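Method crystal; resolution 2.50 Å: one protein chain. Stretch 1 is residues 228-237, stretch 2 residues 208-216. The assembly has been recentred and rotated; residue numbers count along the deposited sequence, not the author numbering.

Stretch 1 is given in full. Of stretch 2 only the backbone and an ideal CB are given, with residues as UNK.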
ATOM      1  N   ARG A 228       2.711   5.142  10.617  1.00 33.25           N
ATOM      2  CA  ARG A 228       3.129   6.327   9.880  1.00 39.27           C
ATOM      3  C   ARG A 228       2.661   7.581  10.573  1.00 42.90           C
ATOM      4  O   ARG A 228       3.337   8.595  10.489  1.00 47.68           O
ATOM      5  CB  ARG A 228       2.636   6.368   8.409  1.00 46.05           C
ATOM      6  CG  ARG A 228       3.451   7.364   7.551  1.00 54.03           C
ATOM      7  CD  ARG A 228       2.759   7.853   6.270  1.00 63.74           C
ATOM      8  NE  ARG A 228       2.484   6.802   5.276  1.00 73.92           N
ATOM      9  CZ  ARG A 228       3.402   6.240   4.471  1.00 75.64           C
ATOM     10  NH1 ARG A 228       4.690   6.574   4.558  1.00 78.50           N
ATOM     11  NH2 ARG A 228       3.039   5.307   3.598  1.00 69.13           N
ATOM     12  N   ASP A 229       1.485   7.545  11.198  1.00 42.57           N
ATOM     13  CA  ASP A 229       0.997   8.709  11.899  1.00 43.70           C
ATOM     14  C   ASP A 229       1.927   9.028  13.007  1.00 40.81           C
ATOM     15  O   ASP A 229       2.262  10.190  13.228  1.00 42.59           O
ATOM     16  CB  ASP A 229      -0.385   8.469  12.516  1.00 50.17           C
ATOM     17  CG  ASP A 229      -1.467   8.397  11.498  1.00 57.55           C
ATOM     18  OD1 ASP A 229      -1.308   9.025  10.419  1.00 68.48           O
ATOM     19  OD2 ASP A 229      -2.473   7.695  11.758  1.00 61.28           O
ATOM     20  N   LEU A 230       2.283   7.998  13.764  1.00 38.06           N
ATOM     21  CA  LEU A 230       3.177   8.173  14.886  1.00 37.87           C
ATOM     22  C   LEU A 230       4.495   8.810  14.454  1.00 36.76           C
ATOM     23  O   LEU A 230       4.887   9.813  15.003  1.00 38.08           O
ATOM     24  CB  LEU A 230       3.388   6.836  15.615  1.00 38.94           C
ATOM     25  CG  LEU A 230       2.224   6.366  16.509  1.00 37.85           C
ATOM     26  CD1 LEU A 230       2.603   5.114  17.272  1.00 39.00           C
ATOM     27  CD2 LEU A 230       1.839   7.418  17.510  1.00 35.79           C
ATOM     28  N   GLU A 231       5.135   8.267  13.430  1.00 39.01           N
ATOM     29  CA  GLU A 231       6.373   8.849  12.901  1.00 47.18           C
ATOM     30  C   GLU A 231       6.223  10.350  12.581  1.00 45.90           C
ATOM     31  O   GLU A 231       7.035  11.162  13.004  1.00 47.61           O
ATOM     32  CB  GLU A 231       6.800   8.111  11.637  1.00 53.21           C
ATOM     33  CG  GLU A 231       7.920   8.761  10.836  1.00 64.08           C
ATOM     34  CD  GLU A 231       7.932   8.242   9.398  1.00 83.48           C
ATOM     35  OE1 GLU A 231       7.051   8.664   8.603  1.00 91.81           O
ATOM     36  OE2 GLU A 231       8.818   7.415   9.056  1.00 88.64           O
ATOM     37  N   VAL A 232       5.202  10.688  11.808  1.00 43.02           N
ATOM     38  CA  VAL A 232       4.907  12.076  11.427  1.00 45.27           C
ATOM     39  C   VAL A 232       4.645  12.979  12.634  1.00 46.61           C
ATOM     40  O   VAL A 232       5.238  14.065  12.773  1.00 47.78           O
ATOM     41  CB  VAL A 232       3.683  12.133  10.508  1.00 44.55           C
ATOM     42  CG1 VAL A 232       3.194  13.558  10.370  1.00 48.70           C
ATOM     43  CG2 VAL A 232       4.020  11.550   9.132  1.00 45.43           C
ATOM     44  N   LEU A 233       3.792  12.499  13.525  1.00 43.78           N
ATOM     45  CA  LEU A 233       3.467  13.228  14.714  1.00 41.45           C
ATOM     46  C   LEU A 233       4.667  13.461  15.620  1.00 42.59           C
ATOM     47  O   LEU A 233       4.758  14.519  16.250  1.00 40.25           O
ATOM     48  CB  LEU A 233       2.415  12.460  15.486  1.00 41.76           C
ATOM     49  CG  LEU A 233       1.027  12.467  14.911  1.00 41.13           C
ATOM     50  CD1 LEU A 233       0.106  11.646  15.801  1.00 42.04           C
ATOM     51  CD2 LEU A 233       0.533  13.892  14.805  1.00 44.10           C
ATOM     52  N   SER A 234       5.561  12.465  15.727  1.00 42.14           N
ATOM     53  CA  SER A 234       6.767  12.587  16.591  1.00 44.41           C
ATOM     54  C   SER A 234       7.696  13.735  16.165  1.00 47.92           C
ATOM     55  O   SER A 234       8.384  14.314  16.993  1.00 53.82           O
ATOM     56  CB  SER A 234       7.571  11.269  16.658  1.00 42.67           C
ATOM     57  OG  SER A 234       8.282  10.998  15.443  1.00 40.71           O
ATOM     58  N   ARG A 235       7.692  14.082  14.886  1.00 47.79           N
ATOM     59  CA  ARG A 235       8.521  15.194  14.415  1.00 54.43           C
ATOM     60  C   ARG A 235       8.096  16.535  15.009  1.00 52.21           C
ATOM     61  O   ARG A 235       8.917  17.423  15.118  1.00 54.13           O
ATOM     62  CB  ARG A 235       8.450  15.346  12.893  1.00 58.82           C
ATOM     63  CG  ARG A 235       8.921  14.167  12.068  1.00 58.82           C
ATOM     64  CD  ARG A 235       8.435  14.469  10.663  1.00 63.85           C
ATOM     65  NE  ARG A 235       8.233  13.295   9.833  1.00 71.47           N
ATOM     66  CZ  ARG A 235       7.382  13.250   8.804  1.00 69.22           C
ATOM     67  NH1 ARG A 235       6.635  14.312   8.494  1.00 72.09           N
ATOM     68  NH2 ARG A 235       7.255  12.124   8.100  1.00 70.41           N
ATOM     69  N   HIS A 236       6.818  16.687  15.337  1.00 47.63           N
ATOM     70  CA  HIS A 236       6.292  17.967  15.805  1.00 51.37           C
ATOM     71  C   HIS A 236       5.850  17.974  17.243  1.00 50.39           C
ATOM     72  O   HIS A 236       5.587  19.044  17.790  1.00 54.18           O
ATOM     73  CB  HIS A 236       5.093  18.409  14.927  1.00 53.42           C
ATOM     74  CG  HIS A 236       5.375  18.350  13.451  1.00 58.12           C
ATOM     75  ND1 HIS A 236       5.991  19.379  12.772  1.00 58.73           N
ATOM     76  CD2 HIS A 236       5.168  17.369  12.537  1.00 59.18           C
ATOM     77  CE1 HIS A 236       6.147  19.036  11.505  1.00 60.63           C
ATOM     78  NE2 HIS A 236       5.658  17.822  11.334  1.00 59.52           N
ATOM     79  N   ILE A 237       5.693  16.780  17.825  1.00 51.19           N
ATOM     80  CA  ILE A 237       5.201  16.604  19.199  1.00 47.38           C
ATOM     81  C   ILE A 237       6.116  15.598  19.897  1.00 47.08           C
ATOM     82  O   ILE A 237       6.016  14.384  19.664  1.00 47.85           O
ATOM     83  CB  ILE A 237       3.750  16.083  19.226  1.00 45.52           C
ATOM     84  CG1 ILE A 237       2.878  16.951  18.329  1.00 48.60           C
ATOM     85  CG2 ILE A 237       3.201  16.085  20.647  1.00 46.09           C
ATOM     86  CD1 ILE A 237       1.442  16.498  18.222  1.00 49.09           C
ATOM     87  N   UNK A 208       0.305  24.843  12.894  1.00 89.63           N
ATOM     88  CA  UNK A 208      -0.139  23.452  12.832  1.00 87.70           C
ATOM     89  C   UNK A 208      -0.034  22.940  11.412  1.00 87.53           C
ATOM     90  O   UNK A 208      -0.944  23.179  10.599  1.00 78.39           O
ATOM     91  CB  UNK A 208      -1.574  23.311  13.345  1.00 87.70           C
ATOM     92  N   UNK A 209       1.062  22.202  11.115  1.00 82.76           N
ATOM     93  CA  UNK A 209       1.295  21.699   9.755  1.00 78.46           C
ATOM     94  C   UNK A 209       0.097  20.926   9.233  1.00 72.50           C
ATOM     95  O   UNK A 209      -0.571  20.239  10.004  1.00 65.74           O
ATOM     96  CB  UNK A 209       2.538  20.808   9.721  1.00 78.46           C
ATOM     97  N   UNK A 210      -0.214  21.085   7.943  1.00 74.58           N
ATOM     98  CA  UNK A 210      -1.339  20.343   7.382  1.00 72.58           C
ATOM     99  C   UNK A 210      -1.216  18.858   7.694  1.00 69.05           C
ATOM    100  O   UNK A 210      -2.221  18.175   7.907  1.00 65.90           O
ATOM    101  CB  UNK A 210      -1.424  20.560   5.870  1.00 72.58           C
ATOM    102  N   UNK A 211       0.025  18.385   7.730  1.00 67.23           N
ATOM    103  CA  UNK A 211       0.338  17.007   8.057  1.00 64.77           C
ATOM    104  C   UNK A 211      -0.396  16.494   9.299  1.00 63.70           C
ATOM    105  O   UNK A 211      -1.047  15.419   9.249  1.00 53.30           O
ATOM    106  CB  UNK A 211       1.848  16.865   8.259  1.00 64.77           C
ATOM    107  N   UNK A 212      -0.310  17.267  10.397  1.00 58.16           N
ATOM    108  CA  UNK A 212      -0.888  16.821  11.653  1.00 56.78           C
ATOM    109  C   UNK A 212      -2.392  17.021  11.705  1.00 55.59           C
ATOM    110  O   UNK A 212      -3.124  16.121  12.160  1.00 54.93           O
ATOM    111  CB  UNK A 212      -0.230  17.558  12.821  1.00 56.78           C
ATOM    112  N   UNK A 213      -2.870  18.152  11.208  1.00 55.01           N
ATOM    113  CA  UNK A 213      -4.282  18.422  11.275  1.00 55.65           C
ATOM    114  C   UNK A 213      -5.045  17.318  10.510  1.00 52.08           C
ATOM    115  O   UNK A 213      -6.101  16.864  10.953  1.00 49.47           O
ATOM    116  CB  UNK A 213      -4.589  19.809  10.707  1.00 55.65           C
ATOM    117  N   UNK A 214      -4.474  16.833   9.412  1.00 51.62           N
ATOM    118  CA  UNK A 214      -5.109  15.743   8.639  1.00 51.91           C
ATOM    119  C   UNK A 214      -5.152  14.428   9.424  1.00 52.75           C
ATOM    120  O   UNK A 214      -6.091  13.646   9.270  1.00 57.42           O
ATOM    121  CB  UNK A 214      -4.359  15.526   7.323  1.00 51.91           C
ATOM    122  N   UNK A 215      -4.133  14.162  10.247  1.00 54.17           N
ATOM    123  CA  UNK A 215      -4.174  12.968  11.120  1.00 52.58           C
ATOM    124  C   UNK A 215      -5.325  13.168  12.120  1.00 52.43           C
ATOM    125  O   UNK A 215      -6.108  12.268  12.364  1.00 51.81           O
ATOM    126  CB  UNK A 215      -2.844  12.754  11.845  1.00 52.58           C
ATOM    127  N   UNK A 216      -5.411  14.376  12.676  1.00 54.69           N
ATOM    128  CA  UNK A 216      -6.443  14.739  13.654  1.00 55.86           C
ATOM    129  C   UNK A 216      -7.848  14.505  13.137  1.00 57.61           C
ATOM    130  O   UNK A 216      -8.720  14.001  13.864  1.00 57.08           O
ATOM    131  CB  UNK A 216      -6.291  16.207  14.058  1.00 55.86           C
TER

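The two segments cross at 134° between their N-to-C directions, with axes 9.8 Å apart at closest approach.

Position 208 has a positive phi (65°), which glycine tolerates best, and its CB points away from the partner with nothing of it within reach. The contact sets no preference here; the residue is Arg208, whose guanidinium bonds elsewhere in the structure.

Position 209 precedes the helix with phi/psi of -53/142, a proline-compatible pair, and its CB points toward the partner, 4.4 Å from His236 CE1. A small or compact apolar group that can lie on an imidazole would suit, as would a Ser, Thr or Asp to cap the helix. Pro209 takes the first option: its CG sits 3.9 Å from the centroid of the His236 ring, over the face, in a CH-pi contact.

Position 210 opens the helix out of reach of stretch 1. First-turn residues are broadly allowed, and Pro210 costs little there, since its missing NH has no helical acceptor to serve.

At position 211 the ideal CB points toward stretch 1, 4.1 Å from Val232 CG1, 5.0 Å from His236 NE2 and 5.4 Å from Arg235 NH1: an apolar floor below two possible donors. Glu suits best, with two acceptor oxygens and a charge to match Arg235; Gln could accept through its one oxygen only, and a shorter Asp or an apolar group over Val232 is a lesser alternative. Glu211 OE1 accepts a hydrogen bond from His236 NE2 at 3.2 Å, and Glu211 OE2 accepts one from Arg235 NH1 at 2.8 Å as part of a salt bridge. Both oxygens approach at the edges of these planar groups, and CD rests 4.0 Å from Val232 CG1.

Position 212 points sideways, yet its ideal CB lies 4.2 Å from Leu233 CD2. The short distance favours a modest apolar group, Ala, Val or perhaps Ile. Val212 packs its CB 4.1 Å from Leu233 CD2 and brings CG1 to 3.9 Å from His236 CD2.

Positions 213 and 214 turn from the partner or lie beyond it, so helix-compatible residues of many kinds would serve. Thr213 returns its OG1 to Pro210 O at 3.1 Å; Ala214 adds nothing across the contact.

Position 215 points toward stretch 1, its ideal CB 4.6 Å from Leu233 CD2 and 4.3 Å from Asp229 OD1. Leu, Ile or Met could use the leucine, while Thr, Asn or Lys might answer the carboxylate. Ile215 packs CG2 4.4 Å from Leu233 CD1, while its other branch extends beside the Asp229 carboxylate, and it has the largest covered area in the second stretch.

Position 216 points sideways without contact; Ala216 simply continues the helix.

Stretch 2 (208-216) RPPEVTAIA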
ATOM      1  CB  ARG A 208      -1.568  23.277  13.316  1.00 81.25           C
ATOM      2  CG  ARG A 208      -1.761  23.762  14.716  1.00 80.08           C
ATOM      3  CD  ARG A 208      -2.907  23.015  15.310  1.00 76.90           C
ATOM      4  NE  ARG A 208      -3.040  23.326  16.718  1.00 76.45           N
ATOM      5  CZ  ARG A 208      -4.025  22.867  17.480  1.00 71.95           C
ATOM      6  NH1 ARG A 208      -4.087  23.182  18.769  1.00 69.27           N
ATOM      7  NH2 ARG A 208      -4.949  22.088  16.942  1.00 72.49           N
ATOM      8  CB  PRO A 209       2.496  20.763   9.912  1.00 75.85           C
ATOM      9  CG  PRO A 209       3.192  21.222  11.149  1.00 74.96           C
ATOM     10  CD  PRO A 209       2.140  21.819  12.048  1.00 75.50           C
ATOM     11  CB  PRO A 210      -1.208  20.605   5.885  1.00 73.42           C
ATOM     12  CG  PRO A 210      -0.570  21.950   5.802  1.00 74.42           C
ATOM     13  CD  PRO A 210       0.323  22.087   7.001  1.00 74.14           C
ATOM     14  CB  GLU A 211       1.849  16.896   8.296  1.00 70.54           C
ATOM     15  CG  GLU A 211       2.643  16.107   7.264  1.00 76.89           C
ATOM     16  CD  GLU A 211       4.165  16.130   7.485  1.00 85.07           C
ATOM     17  OE1 GLU A 211       4.674  16.810   8.418  1.00 80.57           O
ATOM     18  OE2 GLU A 211       4.868  15.439   6.706  1.00 84.83           O
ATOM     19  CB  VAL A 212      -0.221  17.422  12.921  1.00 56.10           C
ATOM     20  CG1 VAL A 212       1.282  17.547  12.754  1.00 57.05           C
ATOM     21  CG2 VAL A 212      -0.824  18.741  13.287  1.00 63.64           C
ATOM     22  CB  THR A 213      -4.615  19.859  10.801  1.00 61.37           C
ATOM     23  OG1 THR A 213      -4.182  20.022   9.453  1.00 72.37           O
ATOM     24  CG2 THR A 213      -3.897  20.900  11.670  1.00 59.35           C
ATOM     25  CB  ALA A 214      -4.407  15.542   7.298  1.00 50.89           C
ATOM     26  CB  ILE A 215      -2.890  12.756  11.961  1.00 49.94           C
ATOM     27  CG1 ILE A 215      -1.606  12.775  11.123  1.00 50.57           C
ATOM     28  CG2 ILE A 215      -2.986  11.466  12.746  1.00 47.51           C
ATOM     29  CD1 ILE A 215      -1.573  11.788  10.000  1.00 50.92           C
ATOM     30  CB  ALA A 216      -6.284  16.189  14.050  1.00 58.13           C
TER
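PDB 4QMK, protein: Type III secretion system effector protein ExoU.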